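Germination protein YpeB (Bacillus megaterium QM B1551, PDB 5BOI) takes part in the germination of Bacillus spores, probably as an inhibitory protein, the crystallised portion being its C-terminal PepSY-containing part. Local coordinates at residues 20-25 and 58-63; 197-202 and 223-228. All coordinates share one frame; numbering follows the deposited sequence.

The two contacts lie on opposite sides of the chain's centre, 35 Å apart between centres and about 19 Å between nearest atoms, so neither touches the other. They follow in series: contact 1 closes at residue 63, well before contact 2 opens at 197. Contact 1 seats the end of helix 12-22 on strand 57-63, in the YpeB PepSY1-PepSY2 portion. Contact 2 joins strands 198-208 and 224-230 across strand 211-218, in the peptidase propeptide and YPEB portion. The two contacts thus belong to different PepSY-family parts of the chain, one packing helix on strand and the other linking second neighbours in a beta meander.

Contact 1 (20-25 and 58-63); sequences RSFLNL and TYMDIT
Met60 lays its terminal thioether over Phe22 and its neighbour Leu23, with SD against Leu23 and CE against Phe22. Its chain is stretched out all the way, beginning with CG anti to the backbone N (chi1 -179°), and this full reach carries the methyl from the strand to the helix. There Met60 CE comes 3.7 Å from Phe22 CD2 and also lies near CG and CB, at the root of the ring, in an oblique approach. One atom back, Met60 SD rests 3.8 Å from Leu23 CD1, the two side chains sliding past one another in opposite directions. The same Leu23 CD1 meets Thr58 CG2 tip to tip at 4.0 Å; the threonine thus offers its methyl branch to the leucine. No hydrogen bond crosses the contact. Methionine's unbranched, flexible chain suits lying against both the Phe22 ring and the Leu23 branch, while Thr58 and Met60, alternate residues of the strand, both point toward the segment 20-25.

Past Leu23 the chain turns in a Schellman motif: Asn24 takes a positive phi (58°), and Leu25 N bonds back to Arg20 O at 2.8 Å. The turn thus comes directly after the two packing residues. The buried Phe22 ring also makes edge-to-face contacts with Phe95, His99 and Phe149, and Leu23 touches Ile49 of strand 44-50. Strand 57-63 runs between antiparallel neighbours 44-50 and 69-74, and helix 12-22 packs against these strands, with Met60 also meeting Ala19 of the helix and Val72 of strand 69-74.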
loop_
_atom_site.group_PDB
_atom_site.type_symbol
_atom_site.label_atom_id
_atom_site.label_comp_id
_atom_site.label_asym_id
_atom_site.label_seq_id
_atom_site.Cartn_x
_atom_site.Cartn_y
_atom_site.Cartn_z
ATOM N N ARG A 20 10.457 -16.909 -4.931
ATOM C CA ARG A 20 11.085 -17.604 -3.812
ATOM C C ARG A 20 11.608 -16.620 -2.764
ATOM O O ARG A 20 11.394 -16.798 -1.562
ATOM C CB ARG A 20 12.223 -18.492 -4.314
ATOM C CG ARG A 20 11.800 -19.517 -5.350
ATOM C CD ARG A 20 12.859 -20.602 -5.521
ATOM N NE ARG A 20 12.523 -21.521 -6.604
ATOM C CZ ARG A 20 11.691 -22.551 -6.482
ATOM N NH1 ARG A 20 11.445 -23.332 -7.525
ATOM N NH2 ARG A 20 11.100 -22.797 -5.319
ATOM N N SER A 21 12.280 -15.576 -3.237
ATOM C CA SER A 21 12.851 -14.548 -2.373
ATOM C C SER A 21 11.792 -13.701 -1.661
ATOM O O SER A 21 11.847 -13.511 -0.444
ATOM C CB SER A 21 13.769 -13.647 -3.194
ATOM O OG SER A 21 14.668 -12.947 -2.357
ATOM N N PHE A 22 10.832 -13.196 -2.431
ATOM C CA PHE A 22 9.765 -12.338 -1.914
ATOM C C PHE A 22 8.889 -13.033 -0.871
ATOM O O PHE A 22 8.460 -12.416 0.106
ATOM C CB PHE A 22 8.899 -11.858 -3.079
ATOM C CG PHE A 22 8.026 -10.679 -2.759
ATOM C CD1 PHE A 22 8.560 -9.398 -2.692
ATOM C CD2 PHE A 22 6.666 -10.846 -2.555
ATOM C CE1 PHE A 22 7.748 -8.307 -2.414
ATOM C CE2 PHE A 22 5.847 -9.757 -2.281
ATOM C CZ PHE A 22 6.394 -8.485 -2.210
ATOM N N LEU A 23 8.625 -14.318 -1.094
ATOM C CA LEU A 23 7.677 -15.077 -0.281
ATOM C C LEU A 23 8.386 -15.967 0.724
ATOM O O LEU A 23 7.746 -16.718 1.464
ATOM C CB LEU A 23 6.781 -15.937 -1.172
ATOM C CG LEU A 23 5.871 -15.201 -2.151
ATOM C CD1 LEU A 23 5.228 -16.203 -3.093
ATOM C CD2 LEU A 23 4.822 -14.412 -1.394
ATOM N N ASN A 24 9.711 -15.888 0.728
ATOM C CA ASN A 24 10.525 -16.656 1.654
ATOM C C ASN A 24 10.259 -18.153 1.513
ATOM O O ASN A 24 10.058 -18.850 2.504
ATOM C CB ASN A 24 10.262 -16.193 3.091
ATOM C CG ASN A 24 11.496 -16.253 3.960
ATOM O OD1 ASN A 24 12.596 -16.533 3.483
ATOM N ND2 ASN A 24 11.324 -15.976 5.248
ATOM N N LEU A 25 10.240 -18.635 0.274
ATOM C CA LEU A 25 10.034 -20.054 0.004
ATOM C C LEU A 25 11.335 -20.825 0.225
ATOM O O LEU A 25 12.411 -20.353 -0.141
ATOM C CB LEU A 25 9.529 -20.266 -1.423
ATOM C CG LEU A 25 8.324 -19.438 -1.880
ATOM C CD1 LEU A 25 8.028 -19.714 -3.346
ATOM C CD2 LEU A 25 7.094 -19.704 -1.019
ATOM N N THR A 58 -0.811 -20.294 -3.298
ATOM C CA THR A 58 -0.470 -18.877 -3.309
ATOM C C THR A 58 -0.397 -18.407 -4.754
ATOM O O THR A 58 0.174 -19.088 -5.613
ATOM C CB THR A 58 0.877 -18.605 -2.602
ATOM O OG1 THR A 58 0.745 -18.903 -1.207
ATOM C CG2 THR A 58 1.305 -17.133 -2.769
ATOM N N TYR A 59 -0.983 -17.245 -5.018
ATOM C CA TYR A 59 -1.018 -16.700 -6.362
ATOM C C TYR A 59 -0.173 -15.440 -6.406
ATOM O O TYR A 59 -0.311 -14.559 -5.562
ATOM C CB TYR A 59 -2.457 -16.406 -6.789
ATOM C CG TYR A 59 -3.392 -17.570 -6.545
ATOM C CD1 TYR A 59 -3.998 -17.756 -5.304
ATOM C CD2 TYR A 59 -3.651 -18.498 -7.544
ATOM C CE1 TYR A 59 -4.849 -18.828 -5.072
ATOM C CE2 TYR A 59 -4.500 -19.567 -7.322
ATOM C CZ TYR A 59 -5.094 -19.728 -6.085
ATOM O OH TYR A 59 -5.937 -20.793 -5.859
ATOM N N MET A 60 0.704 -15.361 -7.392
ATOM C CA MET A 60 1.605 -14.236 -7.478
ATOM C C MET A 60 1.761 -13.767 -8.905
ATOM O O MET A 60 1.961 -14.570 -9.819
ATOM C CB MET A 60 2.973 -14.596 -6.904
ATOM C CG MET A 60 3.938 -13.419 -6.953
ATOM S SD MET A 60 5.406 -13.670 -5.935
ATOM C CE MET A 60 6.159 -12.043 -6.025
ATOM N N ASP A 61 1.678 -12.458 -9.092
ATOM C CA ASP A 61 1.890 -11.879 -10.400
ATOM C C ASP A 61 3.171 -11.050 -10.410
ATOM O O ASP A 61 3.460 -10.285 -9.483
ATOM C CB ASP A 61 0.684 -11.037 -10.813
ATOM C CG ASP A 61 -0.557 -11.888 -11.064
ATOM O OD1 ASP A 61 -0.697 -12.410 -12.189
ATOM O OD2 ASP A 61 -1.391 -12.038 -10.142
ATOM N N ILE A 62 3.949 -11.238 -11.463
ATOM C CA ILE A 62 5.199 -10.521 -11.647
ATOM C C ILE A 62 5.227 -9.959 -13.059
ATOM O O ILE A 62 4.721 -10.579 -13.994
ATOM C CB ILE A 62 6.420 -11.433 -11.410
ATOM C CG1 ILE A 62 6.246 -12.237 -10.115
ATOM C CG2 ILE A 62 7.712 -10.631 -11.414
ATOM C CD1 ILE A 62 7.499 -12.936 -9.644
ATOM N N THR A 63 5.803 -8.776 -13.212
ATOM C CA THR A 63 5.842 -8.129 -14.512
ATOM C C THR A 63 6.813 -8.873 -15.423
ATOM O O THR A 63 7.937 -9.182 -15.024
ATOM C CB THR A 63 6.248 -6.649 -14.389
ATOM O OG1 THR A 63 7.492 -6.546 -13.688
ATOM C CG2 THR A 63 5.193 -5.889 -13.611
#

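Contact 2 (197-202 and 223-228)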
loop_
_atom_site.group_PDB
_atom_site.type_symbol
_atom_site.label_atom_id
_atom_site.label_comp_id
_atom_site.label_asym_id
_atom_site.label_seq_id
_atom_site.Cartn_x
_atom_site.Cartn_y
_atom_site.Cartn_z
ATOM N N GLU A 197 -9.304 13.762 -10.213
ATOM C CA GLU A 197 -8.168 14.571 -10.645
ATOM C C GLU A 197 -7.272 14.915 -9.456
ATOM O O GLU A 197 -7.758 15.200 -8.364
ATOM C CB GLU A 197 -8.645 15.844 -11.344
ATOM C CG GLU A 197 -9.356 15.611 -12.673
ATOM C CD GLU A 197 -9.813 16.903 -13.332
ATOM O OE1 GLU A 197 -10.592 17.646 -12.703
ATOM O OE2 GLU A 197 -9.404 17.172 -14.480
ATOM N N GLU A 198 -5.964 14.900 -9.672
ATOM C CA GLU A 198 -5.006 15.134 -8.585
ATOM C C GLU A 198 -5.002 16.586 -8.100
ATOM O O GLU A 198 -4.913 17.533 -8.882
ATOM C CB GLU A 198 -3.605 14.698 -9.016
ATOM C CG GLU A 198 -3.529 13.177 -9.201
ATOM C CD GLU A 198 -2.121 12.630 -9.325
ATOM O OE1 GLU A 198 -1.158 13.423 -9.379
ATOM O OE2 GLU A 198 -1.988 11.387 -9.380
ATOM N N VAL A 199 -5.123 16.736 -6.789
ATOM C CA VAL A 199 -5.207 18.026 -6.125
ATOM C C VAL A 199 -4.233 18.088 -4.951
ATOM O O VAL A 199 -4.116 17.118 -4.207
ATOM C CB VAL A 199 -6.650 18.277 -5.626
ATOM C CG1 VAL A 199 -6.685 19.403 -4.620
ATOM C CG2 VAL A 199 -7.562 18.611 -6.822
ATOM N N LEU A 200 -3.523 19.205 -4.801
ATOM C CA LEU A 200 -2.630 19.375 -3.650
ATOM C C LEU A 200 -3.421 19.843 -2.433
ATOM O O LEU A 200 -4.189 20.804 -2.530
ATOM C CB LEU A 200 -1.514 20.383 -3.962
ATOM C CG LEU A 200 -0.441 20.595 -2.888
ATOM C CD1 LEU A 200 0.434 19.351 -2.689
ATOM C CD2 LEU A 200 0.440 21.817 -3.220
ATOM N N CYS A 201 -3.215 19.179 -1.295
ATOM C CA CYS A 201 -3.933 19.481 -0.048
ATOM C C CYS A 201 -3.028 19.555 1.168
ATOM O O CYS A 201 -1.985 18.913 1.212
ATOM C CB CYS A 201 -4.992 18.412 0.257
ATOM S SG CYS A 201 -6.253 18.155 -0.988
ATOM N N TYR A 202 -3.446 20.292 2.189
ATOM C CA TYR A 202 -2.860 20.091 3.519
ATOM C C TYR A 202 -3.647 18.966 4.170
ATOM O O TYR A 202 -4.881 19.028 4.210
ATOM C CB TYR A 202 -2.970 21.343 4.376
ATOM C CG TYR A 202 -2.099 22.471 3.882
ATOM C CD1 TYR A 202 -0.764 22.506 4.215
ATOM C CD2 TYR A 202 -2.621 23.488 3.082
ATOM C CE1 TYR A 202 0.064 23.530 3.752
ATOM C CE2 TYR A 202 -1.821 24.540 2.625
ATOM C CZ TYR A 202 -0.462 24.546 2.962
ATOM O OH TYR A 202 0.374 25.565 2.517
ATOM N N PHE A 223 -10.898 24.758 0.816
ATOM C CA PHE A 223 -12.130 23.993 0.968
ATOM C C PHE A 223 -11.792 22.535 1.322
ATOM O O PHE A 223 -10.747 22.023 0.933
ATOM C CB PHE A 223 -12.986 24.006 -0.307
ATOM C CG PHE A 223 -13.361 25.401 -0.787
ATOM C CD1 PHE A 223 -13.548 26.435 0.119
ATOM C CD2 PHE A 223 -13.547 25.657 -2.144
ATOM C CE1 PHE A 223 -13.900 27.729 -0.331
ATOM C CE2 PHE A 223 -13.901 26.963 -2.602
ATOM C CZ PHE A 223 -14.075 27.979 -1.682
ATOM N N GLU A 224 -12.715 21.847 1.985
ATOM C CA GLU A 224 -12.484 20.419 2.211
ATOM C C GLU A 224 -12.448 19.609 0.916
ATOM O O GLU A 224 -13.208 19.866 -0.007
ATOM C CB GLU A 224 -13.553 19.848 3.128
ATOM C CG GLU A 224 -13.484 20.392 4.513
ATOM C CD GLU A 224 -14.755 20.127 5.268
ATOM O OE1 GLU A 224 -15.781 20.761 4.937
ATOM O OE2 GLU A 224 -14.729 19.282 6.176
ATOM N N GLU A 225 -11.597 18.594 0.865
ATOM C CA GLU A 225 -11.594 17.664 -0.268
ATOM C C GLU A 225 -11.908 16.234 0.140
ATOM O O GLU A 225 -12.329 15.418 -0.679
ATOM C CB GLU A 225 -10.234 17.710 -0.951
ATOM C CG GLU A 225 -9.971 19.058 -1.656
ATOM C CD GLU A 225 -10.690 19.241 -2.984
ATOM O OE1 GLU A 225 -11.480 18.357 -3.419
ATOM O OE2 GLU A 225 -10.429 20.293 -3.617
ATOM N N LYS A 226 -11.654 15.923 1.402
ATOM C CA LYS A 226 -11.900 14.567 1.915
ATOM C C LYS A 226 -11.846 14.593 3.420
ATOM O O LYS A 226 -10.972 15.259 4.027
ATOM C CB LYS A 226 -10.869 13.557 1.379
ATOM C CG LYS A 226 -10.991 12.121 1.998
ATOM C CD LYS A 226 -9.998 11.152 1.369
ATOM C CE LYS A 226 -10.250 9.702 1.846
ATOM N NZ LYS A 226 -9.364 8.785 1.081
ATOM N N VAL A 227 -12.797 13.887 4.015
ATOM C CA VAL A 227 -12.820 13.658 5.448
ATOM C C VAL A 227 -12.997 12.169 5.728
ATOM O O VAL A 227 -13.946 11.513 5.251
ATOM C CB VAL A 227 -13.947 14.451 6.137
ATOM C CG1 VAL A 227 -14.005 14.062 7.634
ATOM C CG2 VAL A 227 -13.725 15.957 5.938
ATOM N N GLU A 228 -12.114 11.621 6.548
ATOM C CA GLU A 228 -12.097 10.181 6.726
ATOM C C GLU A 228 -11.902 9.763 8.194
ATOM O O GLU A 228 -10.914 10.141 8.844
ATOM C CB GLU A 228 -10.976 9.623 5.855
ATOM C CG GLU A 228 -10.746 8.186 6.023
ATOM C CD GLU A 228 -9.347 7.788 5.632
ATOM O OE1 GLU A 228 -8.511 8.647 5.230
ATOM O OE2 GLU A 228 -9.104 6.585 5.767
#
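Glu225 OE2 accepts a hydrogen bond from Asn218 ND2, at the end of the intervening strand 211-218, while resting 4.0 Å from Val199 CG1. The carboxylate oxygen therefore has an amide to satisfy it and a methyl group beside it. Val199 and Glu225 meet at about a right angle, the valine offering the branch that stands anti to its backbone N (chi1 164°). Further back along the glutamate, the aliphatic part does the packing: Cys201 SG lies 3.9 Å from Glu225 CG and 4.0 Å from Glu225 CB. A bend at chi2 (-77°) folds the glutamate chain, so that its methylene portion serves the cysteine and its carboxylate end reaches the valine.

Cys201 is buried, and its small, weakly polar thiol suits a place against the glutamate's methylenes; Val199, beta-branched, is at home in a strand and lays its CG1 methyl by the same glutamate. These two residues alternate with Leu200, so they rise from one face of strand 198-208 and together receive a single side chain. No backbone bond joins the two segments directly. Strand 211-218 pairs antiparallel with both, as in a beta meander: the Cys201 side chain touches its Phe216, the Glu225 backbone hydrogen-bonds with that residue, and the CA atoms of Cys201 and Glu225 are 7.9 Å apart across it. Strand 182-192 lies on the other edge of strand 198-208, where its Ile191 touches Cys201.

Chemically, this is a contact of methylenes with a thiol, and of a methyl with a probably charged carboxylate oxygen. The amide of Asn218 probably helps fix the direction of the carboxylate and eases the cost of setting a negative charge beside apolar groups, while the glutamate's methylenes bridge two strands that are not direct partners.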